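Local coordinates for transposon Tn7 transposition protein TnsA (Escherichia coli, PDB 1T0F) that cuts the 5' DNA strands at the ends of the transposon, forming together with TnsB the transposase that moves Tn7, at residues I102-I107 with Q112-D117; A131-P136 with E147-E152; A196-L201 with S263-M268; A192-Q197 with I235-A240; K218-D221 with D225-L228. All blocks are in the same frame, centred on the assembly; numbering follows the deposited sequence.

Contact 1. Residues I102-I107 with Q112-D117; sequences IKHPVI and QVMSTD. With MG (magnesium ion), chain E.
Two hydrogen bonds tie Gln112 to the chain at His104 and Pro105. The imidazole NE2 of His104 donates to Gln112 O at 3.1 Å, in the plane of both the ring and the carbonyl group, with an N-H...O angle of 161°. Setting CG anti to the backbone N (chi1 -175°) swings the His104 ring across to that carbonyl. In return Gln112 N donates to Pro105 O over 2.9 Å, reaching it from above the carbonyl plane and not on a lone pair, so both backbone polar atoms of Gln112 are engaged.

Apolar contacts flank these bonds. Met114 crosses the Pro105 ring at about a right angle, its SD 3.9 Å from Pro105 CG, and the same sulfur stands oblique to the His104 ring, 4.8 Å from its centroid. Ile107 CG1 rests 3.7 Å from Gln112 CG, while the Gln112 amide is held by Val110 O and by Phe11 N.

Metal binding comes at the far end of 112-117, where Asp117 OD2 binds the magnesium ion at 2.4 Å alongside Gln133 and Val134. Val106 N hydrogen-bonds a malonic acid molecule, probably from the crystallisation liquor. The pairing continues the small hairpin of strands 106-107 and 110-111 past its open end and leads into strand 115-122, which carries Asp117 into the active site of a restriction-enzyme-like (PDDEXK) nuclease.

Contact 2. Residues A131-P136 with E147-E152; sequences AIQVKP and EKLELE. With MG (magnesium ion), chain E.
The carboxamide of Gln133 and the carboxylate of Glu152 are turned steeply against each other, their planes 75° apart, and the two side chains cross at about a right angle. Gln133 NE2 donates to Glu152 OE2 at 2.9 Å, meeting that oxygen on its syn side; the bond is tilted from the amide plane and lies slightly out of the carboxylate plane, and its N-H...O angle of 144° makes it somewhat bent. The other carboxylate oxygen lies near the amide but makes no hydrogen bond with it. At the opposite end of the amide, Gln133 OE1 binds the magnesium ion at 2.5 Å, so one planar group is held at both its polar atoms. Glu152 OE2 is also hydrogen-bonded to Thr116 OG1, which fixes the carboxylate as a second-shell partner of the metal ligand.

Gln133 can bridge the two because its CG is anti to the backbone N (chi1 173°) and the chain then bends at chi2. Leu149 CD2 packs against the outer side of that bend, 3.6 Å from Gln133 CG, and also lies against Lys135 CE at 4.0 Å, lysine and leucine running antiparallel alongside one another. Beyond this apolar support, Lys135 NZ gives a 2.7 Å hydrogen bond to water 2, itself a magnesium ligand.

Val134 O completes this strand's share of the coordination, at 2.4 Å, and Asp117 supplies the remaining protein ligand. Strand 129-134 and helix 143-159 belong to a beta-alpha-beta unit ending in strand 163-166. The strand brings Gln133 and Val134 to the PDDEXK nuclease active site, with the active-site Lys135 next along the chain, and the helix backs them with Glu152 and Leu149.

Contact 3. Residues A196-L201 with S263-M268; sequences AQLSPL and SQVVNM
Chain 263-268 runs extended, without regular secondary structure, past the first turn of helix 198-207, and the two segments meet through the side chain of Leu198. Within the helical segment Leu201 N bonds back to Gln197 O at 2.9 Å. Leu198 points toward the passing chain and is the sole residue of 196-201 to touch it.

Its CD1 methyl does most of the work. CD1 lies 3.5 Å from Val265 CG2, closer than two methyls normally sit, and 3.6 Å from the carbonyl oxygen of Ser263. The side chains of Leu198 and Val265 meet at a slant, methyl against methyl, while CB and CG of the leucine run on beside the same Ser263 carbonyl, with Leu198 CB 3.9 Å from Ser263 O. In Val265, CG1 takes the place anti to the carbonyl carbon (chi1 -58°), which leaves CG2, the touching methyl, wedged between the backbone N and the carbonyl carbon.

Within the fold, this clasps the C-terminal tail, just after strand 261-262, to the helical C-terminal part of the protein. Leu198 is also packed on Leu238 of helix 230-240 and on Phe243, which touches Val265 as well, so the leucine and valine share an apolar patch with Phe243. Val265 also reaches Leu195 of helix 192-195 and Tyr51 of strand 48-51, so that parts of the chain far apart in sequence come together around this one valine. Ser263 turns its hydroxyl to Phe243 O, and its backbone is hydrogen-bonded to Phe243 too.

Contact 4. Residues A192-Q197 with I235-A240; sequences AELLAQ and IRALTA
Leu238 and Leu194 bury the most area in this contact and interlock like two overlapping fingers, lying side by side and pointing opposite ways. Leu194 CG lies 4.0 Å from Leu238 CD2, and Leu194 CD1 follows along to Leu238 CG at 4.1 Å. The leucine of helix 230-240 also presses both methyls against the backbone of its neighbour: Leu238 CD2 stands 3.9 Å from Leu194 O, the carbonyl that also accepts from Gln197 N.

The short helix 192-195 is in this way packed on helix 230-240 of the C-terminal region, which belongs to the helix-turn-helix clan, and the two backbones come nearest at Leu195 and Leu238. Ala237 is the third contributor, its CB 3.6 Å from Leu194 CD2. With Leu194 CG anti to the backbone N, chi1 -178° carries it across to helix 230-240, where CD1 lies on Leu238 and CD2 on Ala237.

Leu238 extends the apolar layer further, touching Leu198 and Leu201 of helix 198-207 and Ile244 of strand 244-245. At the periphery Gln197 NE2 hydrogen-bonds Glu234 of the same helix 230-240.

Contact 5. Residues K218-D221 with D225-L228; sequences KQVD and DLEL
This is a helix C-terminus folding back on itself: the last turns of helix 213-223 meet the chain that leaves it, in the loop that leads to helix 230-240. The defining bond is Leu226 N to Asp221 O, 2.7 Å long with an N-H...O angle of 166°, the donor tilted a little from the carbonyl plane. Asp225 N also comes near that oxygen, but at an angle too poor for a bond; it donates instead to Ile222 O.

Asp225 makes the turn with a positive phi of 46°. Leu226 then drops its side chain over the end of the helix, crossing Asp221 at about a right angle. Its CD1 sits 3.7 Å from Asp221 OD1 and 3.9 Å from Val220 O, and packs more loosely on Val220 CG1 at 4.4 Å.

The Asp221 carboxylate lies beside the departing chain, CG 3.8 Å from Glu227 O. With CG anti to the carbonyl carbon (chi1 -64°), it is directed to the start of the following helix: OD1 is hydrogen-bonded to Thr231 OG1, and OD2 makes a weak bond to Gly229 N. One aspartate thus links the end of one helix to the beginning of the next. Six-to-one and five-to-two backbone bonding around a residue of positive phi is the signature of the Schellman motif, here with Asp225 as the C-prime residue.

In the fold
The five contacts fall into two groups on opposite sides of the chain's centre. Contacts 1 and 2, first along the chain and with centres 10 Å apart, share the mixed sheet through neighbouring strands 115-122 and 129-134, and they jointly build the magnesium site, with the ion and two waters common to both. Contacts 3 and 4, 8 Å apart by centres, start from the same part of the chain and overlap in Ala196 and Gln197. Contact 5 is nested inside the loops they close, its centre 16 Å from that of contact 4. With contacts 2 and 4 centred 35 Å apart, the nuclease centre and the helical C-terminal part are separate regions.

Contact 1. Residues I102-I107 with Q112-D117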
# COMPACT_ATOMS: atom_id res chain seq x y z
N ILE A 102 -6.31 -18.36 19.53
CA ILE A 102 -6.05 -16.93 19.54
C ILE A 102 -7.38 -16.20 19.73
O ILE A 102 -8.37 -16.56 19.11
CB ILE A 102 -5.43 -16.45 18.20
CG1 ILE A 102 -4.04 -17.06 18.02
CG2 ILE A 102 -5.37 -14.93 18.15
CD1 ILE A 102 -3.36 -16.67 16.71
N LYS A 103 -7.39 -15.17 20.57
CA LYS A 103 -8.61 -14.40 20.78
C LYS A 103 -8.84 -13.57 19.52
O LYS A 103 -7.99 -12.77 19.13
CB LYS A 103 -8.45 -13.47 21.98
CG LYS A 103 -9.62 -12.51 22.20
CD LYS A 103 -10.68 -13.08 23.15
CE LYS A 103 -11.28 -14.38 22.65
NZ LYS A 103 -12.31 -14.91 23.59
N HIS A 104 -9.99 -13.76 18.87
CA HIS A 104 -10.27 -13.00 17.66
C HIS A 104 -10.34 -11.50 17.97
O HIS A 104 -10.82 -11.09 19.03
CB HIS A 104 -11.61 -13.44 17.06
CG HIS A 104 -11.92 -12.80 15.74
ND1 HIS A 104 -11.76 -13.45 14.54
CD2 HIS A 104 -12.36 -11.56 15.45
CE1 HIS A 104 -12.09 -12.63 13.56
NE2 HIS A 104 -12.46 -11.47 14.08
N PRO A 105 -9.83 -10.65 17.04
CA PRO A 105 -9.85 -9.19 17.22
C PRO A 105 -11.24 -8.71 17.63
O PRO A 105 -12.24 -9.04 17.00
CB PRO A 105 -9.44 -8.68 15.84
CG PRO A 105 -8.41 -9.71 15.44
CD PRO A 105 -9.07 -11.02 15.83
N VAL A 106 -11.28 -7.92 18.69
CA VAL A 106 -12.55 -7.42 19.19
C VAL A 106 -12.37 -6.08 19.90
O VAL A 106 -11.35 -5.84 20.55
CB VAL A 106 -13.19 -8.45 20.18
CG1 VAL A 106 -12.20 -8.77 21.30
CG2 VAL A 106 -14.49 -7.90 20.77
N ILE A 107 -13.36 -5.20 19.74
CA ILE A 107 -13.35 -3.89 20.38
C ILE A 107 -14.71 -3.69 21.04
O ILE A 107 -15.74 -3.78 20.39
CB ILE A 107 -13.14 -2.76 19.36
CG1 ILE A 107 -11.77 -2.90 18.69
CG2 ILE A 107 -13.24 -1.41 20.06
CD1 ILE A 107 -10.61 -2.69 19.62
N GLN A 112 -14.19 -7.64 15.36
CA GLN A 112 -13.86 -6.75 14.25
C GLN A 112 -13.54 -7.51 12.98
O GLN A 112 -13.10 -8.66 13.01
CB GLN A 112 -12.66 -5.87 14.64
CG GLN A 112 -12.92 -4.94 15.83
CD GLN A 112 -14.03 -3.94 15.56
OE1 GLN A 112 -13.86 -3.00 14.77
NE2 GLN A 112 -15.17 -4.13 16.21
N VAL A 113 -13.79 -6.87 11.84
CA VAL A 113 -13.50 -7.48 10.56
C VAL A 113 -12.02 -7.22 10.30
O VAL A 113 -11.57 -6.08 10.32
CB VAL A 113 -14.32 -6.83 9.43
CG1 VAL A 113 -13.87 -7.40 8.07
CG2 VAL A 113 -15.81 -7.11 9.65
N MET A 114 -11.27 -8.29 10.08
CA MET A 114 -9.84 -8.16 9.80
C MET A 114 -9.66 -7.78 8.33
O MET A 114 -10.52 -8.06 7.50
CB MET A 114 -9.13 -9.48 10.09
CG MET A 114 -9.19 -9.90 11.55
SD MET A 114 -8.29 -11.41 11.88
CE MET A 114 -6.58 -10.78 11.82
N SER A 115 -8.54 -7.15 8.01
CA SER A 115 -8.26 -6.76 6.63
C SER A 115 -6.78 -6.90 6.30
O SER A 115 -5.92 -6.78 7.18
CB SER A 115 -8.74 -5.33 6.36
OG SER A 115 -8.04 -4.37 7.13
N THR A 116 -6.49 -7.19 5.04
CA THR A 116 -5.13 -7.33 4.56
C THR A 116 -4.87 -6.05 3.76
O THR A 116 -5.69 -5.66 2.92
CB THR A 116 -4.98 -8.59 3.68
OG1 THR A 116 -5.07 -9.74 4.51
CG2 THR A 116 -3.63 -8.61 2.96
N ASP A 117 -3.74 -5.40 4.01
CA ASP A 117 -3.47 -4.14 3.36
C ASP A 117 -3.57 -4.10 1.85
O ASP A 117 -4.09 -3.13 1.31
CB ASP A 117 -2.13 -3.60 3.84
CG ASP A 117 -2.11 -3.40 5.36
OD1 ASP A 117 -3.19 -3.12 5.93
OD2 ASP A 117 -1.04 -3.52 5.98
MG MG E . -0.90 -2.96 8.31
O HOH W 1 -0.99 -0.43 7.97
O HOH W 2 -0.96 -2.40 10.68

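Contact 2. Residues A131-P136 with E147-E152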
# COMPACT_ATOMS: atom_id res chain seq x y z
N ALA A 131 -0.95 -11.55 -1.45
CA ALA A 131 -1.45 -10.60 -0.47
C ALA A 131 -0.31 -10.05 0.36
O ALA A 131 0.69 -10.72 0.58
CB ALA A 131 -2.50 -11.28 0.43
N ILE A 132 -0.47 -8.81 0.82
CA ILE A 132 0.55 -8.16 1.63
C ILE A 132 -0.03 -7.45 2.85
O ILE A 132 -1.05 -6.76 2.76
CB ILE A 132 1.31 -7.07 0.82
CG1 ILE A 132 2.14 -7.71 -0.30
CG2 ILE A 132 2.21 -6.24 1.75
CD1 ILE A 132 3.01 -6.71 -1.05
N GLN A 133 0.62 -7.65 4.00
CA GLN A 133 0.25 -6.94 5.22
C GLN A 133 1.49 -6.07 5.49
O GLN A 133 2.63 -6.57 5.47
CB GLN A 133 0.01 -7.89 6.40
CG GLN A 133 -0.22 -7.14 7.73
CD GLN A 133 -1.50 -6.31 7.76
OE1 GLN A 133 -1.60 -5.32 8.49
NE2 GLN A 133 -2.49 -6.72 6.98
N VAL A 134 1.27 -4.79 5.72
CA VAL A 134 2.32 -3.81 5.97
C VAL A 134 2.44 -3.55 7.48
O VAL A 134 1.45 -3.29 8.15
CB VAL A 134 1.97 -2.52 5.23
CG1 VAL A 134 2.91 -1.44 5.59
CG2 VAL A 134 1.98 -2.77 3.73
N LYS A 135 3.66 -3.62 8.02
CA LYS A 135 3.86 -3.39 9.46
C LYS A 135 5.18 -2.69 9.76
O LYS A 135 6.16 -2.90 9.06
CB LYS A 135 3.91 -4.72 10.22
CG LYS A 135 2.61 -5.48 10.35
CD LYS A 135 1.61 -4.72 11.21
CE LYS A 135 0.32 -5.52 11.36
NZ LYS A 135 -0.73 -4.73 12.06
N PRO A 136 5.20 -1.84 10.80
CA PRO A 136 6.46 -1.19 11.13
C PRO A 136 7.27 -2.38 11.63
O PRO A 136 6.71 -3.28 12.25
CB PRO A 136 6.08 -0.25 12.28
CG PRO A 136 4.67 0.11 11.95
CD PRO A 136 4.08 -1.22 11.52
N GLU A 147 -0.02 -12.27 17.00
CA GLU A 147 -1.20 -13.14 17.01
C GLU A 147 -2.11 -12.81 15.84
O GLU A 147 -2.62 -13.71 15.16
CB GLU A 147 -2.01 -12.99 18.31
CG GLU A 147 -1.33 -13.44 19.57
CD GLU A 147 -2.27 -13.39 20.77
OE1 GLU A 147 -2.97 -12.37 20.92
OE2 GLU A 147 -2.30 -14.36 21.55
N LYS A 148 -2.33 -11.53 15.60
CA LYS A 148 -3.20 -11.12 14.51
C LYS A 148 -2.58 -11.45 13.15
O LYS A 148 -3.29 -11.78 12.20
CB LYS A 148 -3.52 -9.63 14.61
CG LYS A 148 -4.48 -9.32 15.77
CD LYS A 148 -4.97 -7.89 15.75
CE LYS A 148 -3.87 -6.91 16.12
NZ LYS A 148 -4.35 -5.50 16.00
N LEU A 149 -1.26 -11.38 13.07
CA LEU A 149 -0.58 -11.73 11.83
C LEU A 149 -0.72 -13.23 11.59
O LEU A 149 -0.86 -13.66 10.45
CB LEU A 149 0.89 -11.33 11.90
CG LEU A 149 1.19 -9.83 11.81
CD1 LEU A 149 2.68 -9.59 12.11
CD2 LEU A 149 0.84 -9.32 10.40
N GLU A 150 -0.69 -14.03 12.66
CA GLU A 150 -0.83 -15.48 12.50
C GLU A 150 -2.23 -15.81 11.98
O GLU A 150 -2.40 -16.70 11.14
CB GLU A 150 -0.56 -16.20 13.83
CG GLU A 150 -0.74 -17.71 13.81
CD GLU A 150 0.13 -18.43 12.79
OE1 GLU A 150 1.11 -17.82 12.27
OE2 GLU A 150 -0.14 -19.61 12.51
N LEU A 151 -3.25 -15.11 12.48
CA LEU A 151 -4.61 -15.35 12.01
C LEU A 151 -4.68 -15.08 10.50
O LEU A 151 -5.23 -15.87 9.73
CB LEU A 151 -5.60 -14.42 12.70
CG LEU A 151 -5.88 -14.65 14.19
CD1 LEU A 151 -6.87 -13.59 14.68
CD2 LEU A 151 -6.44 -16.06 14.40
N GLU A 152 -4.11 -13.94 10.12
CA GLU A 152 -4.09 -13.52 8.72
C GLU A 152 -3.29 -14.51 7.87
O GLU A 152 -3.70 -14.86 6.76
CB GLU A 152 -3.46 -12.12 8.63
CG GLU A 152 -3.54 -11.49 7.25
CD GLU A 152 -2.95 -10.09 7.20
OE1 GLU A 152 -2.47 -9.60 8.25
OE2 GLU A 152 -2.98 -9.49 6.11
MG MG E . -0.90 -2.96 8.31
O HOH W 2 -0.96 -2.40 10.68
O HOH W 1 -0.99 -0.43 7.97

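Contact 3. Residues A196-L201 with S263-M268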
# COMPACT_ATOMS: atom_id res chain seq x y z
N ALA A 196 -6.08 20.67 -15.30
CA ALA A 196 -6.11 21.08 -16.70
C ALA A 196 -4.71 21.15 -17.31
O ALA A 196 -4.56 21.24 -18.53
CB ALA A 196 -6.79 22.44 -16.82
N GLN A 197 -3.68 21.09 -16.47
CA GLN A 197 -2.30 21.15 -16.94
C GLN A 197 -1.76 19.81 -17.43
O GLN A 197 -0.73 19.77 -18.10
CB GLN A 197 -1.40 21.68 -15.82
CG GLN A 197 -1.57 23.16 -15.53
CD GLN A 197 -1.03 24.03 -16.65
OE1 GLN A 197 -1.59 24.08 -17.75
NE2 GLN A 197 0.07 24.72 -16.38
N LEU A 198 -2.44 18.72 -17.09
CA LEU A 198 -1.99 17.39 -17.50
C LEU A 198 -1.80 17.28 -19.00
O LEU A 198 -0.79 16.78 -19.47
CB LEU A 198 -2.97 16.32 -17.01
CG LEU A 198 -2.96 16.03 -15.51
CD1 LEU A 198 -4.15 15.15 -15.15
CD2 LEU A 198 -1.65 15.34 -15.13
N SER A 199 -2.79 17.77 -19.76
CA SER A 199 -2.73 17.70 -21.21
C SER A 199 -1.55 18.47 -21.80
O SER A 199 -0.74 17.91 -22.53
CB SER A 199 -4.05 18.20 -21.81
OG SER A 199 -4.05 18.12 -23.22
N PRO A 200 -1.43 19.78 -21.50
CA PRO A 200 -0.30 20.51 -22.06
C PRO A 200 1.06 20.00 -21.57
O PRO A 200 2.02 19.96 -22.33
CB PRO A 200 -0.57 21.96 -21.64
CG PRO A 200 -1.37 21.80 -20.38
CD PRO A 200 -2.31 20.67 -20.72
N LEU A 201 1.12 19.59 -20.31
CA LEU A 201 2.37 19.07 -19.75
C LEU A 201 2.75 17.76 -20.43
O LEU A 201 3.93 17.49 -20.67
CB LEU A 201 2.24 18.86 -18.24
CG LEU A 201 2.11 20.12 -17.39
CD1 LEU A 201 1.84 19.73 -15.93
CD2 LEU A 201 3.38 20.96 -17.50
N SER A 263 -1.47 10.67 -17.05
CA SER A 263 -2.82 10.20 -17.33
C SER A 263 -3.71 11.30 -17.91
O SER A 263 -3.60 12.46 -17.52
CB SER A 263 -3.44 9.66 -16.05
OG SER A 263 -3.47 10.66 -15.05
N GLN A 264 -4.58 10.91 -18.84
CA GLN A 264 -5.53 11.83 -19.47
C GLN A 264 -6.80 11.67 -18.66
O GLN A 264 -7.50 10.68 -18.81
CB GLN A 264 -5.85 11.41 -20.90
CG GLN A 264 -4.68 11.31 -21.86
CD GLN A 264 -5.13 10.83 -23.23
OE1 GLN A 264 -5.97 11.46 -23.87
NE2 GLN A 264 -4.57 9.72 -23.68
N VAL A 265 -7.11 12.64 -17.80
CA VAL A 265 -8.31 12.52 -16.99
C VAL A 265 -9.32 13.61 -17.24
O VAL A 265 -8.98 14.73 -17.60
CB VAL A 265 -7.97 12.50 -15.48
CG1 VAL A 265 -7.02 11.36 -15.17
CG2 VAL A 265 -7.37 13.83 -15.07
N VAL A 266 -10.58 13.26 -17.04
CA VAL A 266 -11.68 14.19 -17.21
C VAL A 266 -12.26 14.49 -15.84
O VAL A 266 -12.56 13.59 -15.06
CB VAL A 266 -12.79 13.59 -18.10
CG1 VAL A 266 -13.96 14.55 -18.18
CG2 VAL A 266 -12.24 13.29 -19.48
N ASN A 267 -12.40 15.78 -15.55
CA ASN A 267 -12.94 16.23 -14.29
C ASN A 267 -14.46 16.05 -14.39
O ASN A 267 -15.15 16.85 -15.01
CB ASN A 267 -12.57 17.71 -14.09
CG ASN A 267 -12.79 18.18 -12.67
OD1 ASN A 267 -12.18 19.16 -12.23
ND2 ASN A 267 -13.67 17.51 -11.95
N MET A 268 -14.96 14.98 -13.78
CA MET A 268 -16.39 14.67 -13.83
C MET A 268 -17.29 15.74 -13.21
O MET A 268 -18.46 15.49 -12.94
CB MET A 268 -16.64 13.32 -13.15
CG MET A 268 -18.05 12.78 -13.34
SD MET A 268 -18.28 11.14 -12.62
CE MET A 268 -18.38 10.13 -14.09

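Contact 4. Residues A192-Q197 with I235-A240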
# COMPACT_ATOMS: atom_id res chain seq x y z
N ALA A 192 -9.09 22.33 -10.41
CA ALA A 192 -9.47 22.04 -11.79
C ALA A 192 -8.44 22.67 -12.72
O ALA A 192 -8.20 22.18 -13.82
CB ALA A 192 -10.86 22.60 -12.07
N GLU A 193 -7.85 23.77 -12.27
CA GLU A 193 -6.85 24.49 -13.04
C GLU A 193 -5.58 23.65 -13.14
O GLU A 193 -4.95 23.57 -14.19
CB GLU A 193 -6.54 25.83 -12.37
CG GLU A 193 -7.76 26.72 -12.08
CD GLU A 193 -8.59 26.24 -10.89
OE1 GLU A 193 -9.23 25.18 -10.97
OE2 GLU A 193 -8.59 26.94 -9.85
N LEU A 194 -5.20 23.03 -12.03
CA LEU A 194 -4.00 22.19 -12.01
C LEU A 194 -4.23 20.93 -12.82
O LEU A 194 -3.35 20.49 -13.56
CB LEU A 194 -3.61 21.83 -10.57
CG LEU A 194 -2.33 20.99 -10.42
CD1 LEU A 194 -1.19 21.64 -11.19
CD2 LEU A 194 -1.98 20.86 -8.95
N LEU A 195 -5.42 20.35 -12.69
CA LEU A 195 -5.76 19.14 -13.43
C LEU A 195 -5.75 19.43 -14.93
O LEU A 195 -5.44 18.56 -15.74
CB LEU A 195 -7.15 18.65 -13.01
CG LEU A 195 -7.51 17.22 -13.41
CD1 LEU A 195 -6.70 16.25 -12.56
CD2 LEU A 195 -9.00 16.97 -13.21
N ALA A 196 -6.08 20.67 -15.30
CA ALA A 196 -6.11 21.08 -16.70
C ALA A 196 -4.71 21.15 -17.31
O ALA A 196 -4.56 21.24 -18.53
CB ALA A 196 -6.79 22.44 -16.82
N GLN A 197 -3.68 21.09 -16.47
CA GLN A 197 -2.30 21.15 -16.94
C GLN A 197 -1.76 19.81 -17.43
O GLN A 197 -0.73 19.77 -18.10
CB GLN A 197 -1.40 21.68 -15.82
CG GLN A 197 -1.57 23.16 -15.53
CD GLN A 197 -1.03 24.03 -16.65
OE1 GLN A 197 -1.59 24.08 -17.75
NE2 GLN A 197 0.07 24.72 -16.38
N ILE A 235 4.05 19.77 -11.58
CA ILE A 235 4.38 18.37 -11.82
C ILE A 235 4.45 17.63 -10.49
O ILE A 235 3.99 16.50 -10.36
CB ILE A 235 5.74 18.24 -12.56
CG1 ILE A 235 5.61 18.74 -14.00
CG2 ILE A 235 6.23 16.80 -12.55
CD1 ILE A 235 4.67 17.92 -14.85
N ARG A 236 5.04 18.28 -9.49
CA ARG A 236 5.18 17.68 -8.17
C ARG A 236 3.81 17.36 -7.57
O ARG A 236 3.60 16.26 -7.06
CB ARG A 236 5.95 18.64 -7.26
CG ARG A 236 6.29 18.07 -5.89
CD ARG A 236 7.14 19.07 -5.10
NE ARG A 236 7.46 18.59 -3.76
CZ ARG A 236 6.56 18.35 -2.81
NH1 ARG A 236 5.27 18.54 -3.06
NH2 ARG A 236 6.94 17.92 -1.62
N ALA A 237 2.88 18.31 -7.64
CA ALA A 237 1.54 18.12 -7.09
C ALA A 237 0.77 17.03 -7.83
O ALA A 237 0.11 16.19 -7.20
CB ALA A 237 0.76 19.44 -7.13
N LEU A 238 0.86 17.02 -9.15
CA LEU A 238 0.15 16.02 -9.94
C LEU A 238 0.75 14.63 -9.71
O LEU A 238 0.03 13.62 -9.73
CB LEU A 238 0.20 16.38 -11.43
CG LEU A 238 -0.64 17.61 -11.82
CD1 LEU A 238 -0.23 18.13 -13.20
CD2 LEU A 238 -2.12 17.23 -11.78
N THR A 239 2.06 14.57 -9.49
CA THR A 239 2.73 13.30 -9.26
C THR A 239 2.36 12.74 -7.88
O THR A 239 2.08 11.55 -7.74
CB THR A 239 4.27 13.43 -9.35
OG1 THR A 239 4.63 13.90 -10.65
CG2 THR A 239 4.93 12.08 -9.12
N ALA A 240 2.36 13.60 -6.86
CA ALA A 240 2.03 13.18 -5.50
C ALA A 240 0.60 12.64 -5.43
O ALA A 240 0.31 11.71 -4.67
CB ALA A 240 2.20 14.34 -4.54

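Contact 5. Residues K218-D221 with D225-L228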
# COMPACT_ATOMS: atom_id res chain seq x y z
N LYS A 218 12.36 23.89 -15.83
CA LYS A 218 12.95 25.22 -15.75
C LYS A 218 12.94 25.91 -17.10
O LYS A 218 12.67 27.11 -17.19
CB LYS A 218 14.37 25.14 -15.19
CG LYS A 218 14.38 24.96 -13.68
CD LYS A 218 15.78 24.98 -13.07
CE LYS A 218 16.48 23.65 -13.22
NZ LYS A 218 17.57 23.52 -12.20
N GLN A 219 13.23 25.16 -18.15
CA GLN A 219 13.25 25.71 -19.49
C GLN A 219 11.83 26.09 -19.89
O GLN A 219 11.62 27.01 -20.69
CB GLN A 219 13.86 24.70 -20.46
CG GLN A 219 15.28 24.31 -20.08
CD GLN A 219 15.97 23.40 -21.08
OE1 GLN A 219 16.32 23.82 -22.18
NE2 GLN A 219 16.16 22.15 -20.70
N VAL A 220 10.84 25.41 -19.31
CA VAL A 220 9.44 25.69 -19.59
C VAL A 220 9.04 26.99 -18.91
O VAL A 220 8.22 27.75 -19.44
CB VAL A 220 8.52 24.54 -19.11
CG1 VAL A 220 7.06 24.97 -19.17
CG2 VAL A 220 8.73 23.31 -19.98
N ASP A 221 9.60 27.25 -17.73
CA ASP A 221 9.29 28.48 -17.01
C ASP A 221 9.88 29.66 -17.79
O ASP A 221 9.22 30.67 -18.00
CB ASP A 221 9.89 28.47 -15.60
CG ASP A 221 9.31 27.38 -14.72
OD1 ASP A 221 8.10 27.10 -14.85
OD2 ASP A 221 10.06 26.82 -13.90
N ASP A 225 7.75 32.44 -19.73
CA ASP A 225 7.95 33.53 -18.77
C ASP A 225 7.10 33.31 -17.52
O ASP A 225 6.32 34.19 -17.11
CB ASP A 225 7.59 34.87 -19.41
CG ASP A 225 8.12 36.06 -18.63
OD1 ASP A 225 7.86 36.14 -17.41
OD2 ASP A 225 8.80 36.91 -19.24
N LEU A 226 7.24 32.14 -16.90
CA LEU A 226 6.49 31.80 -15.70
C LEU A 226 7.32 32.06 -14.45
O LEU A 226 8.53 32.29 -14.53
CB LEU A 226 6.10 30.32 -15.74
CG LEU A 226 5.41 29.80 -17.00
CD1 LEU A 226 5.25 28.29 -16.90
CD2 LEU A 226 4.06 30.48 -17.17
N GLU A 227 6.67 32.01 -13.29
CA GLU A 227 7.36 32.23 -12.02
C GLU A 227 8.38 31.12 -11.80
O GLU A 227 8.16 29.97 -12.18
CB GLU A 227 6.35 32.25 -10.87
CG GLU A 227 6.97 32.53 -9.51
CD GLU A 227 5.97 32.41 -8.38
OE1 GLU A 227 4.94 33.14 -8.41
OE2 GLU A 227 6.20 31.60 -7.46
N LEU A 228 9.50 31.46 -11.16
CA LEU A 228 10.56 30.51 -10.89
C LEU A 228 10.08 29.24 -10.17
O LEU A 228 9.54 29.31 -9.06
CB LEU A 228 11.67 31.19 -10.07
CG LEU A 228 12.94 30.41 -9.74
CD1 LEU A 228 14.05 31.38 -9.38
CD2 LEU A 228 12.69 29.43 -8.60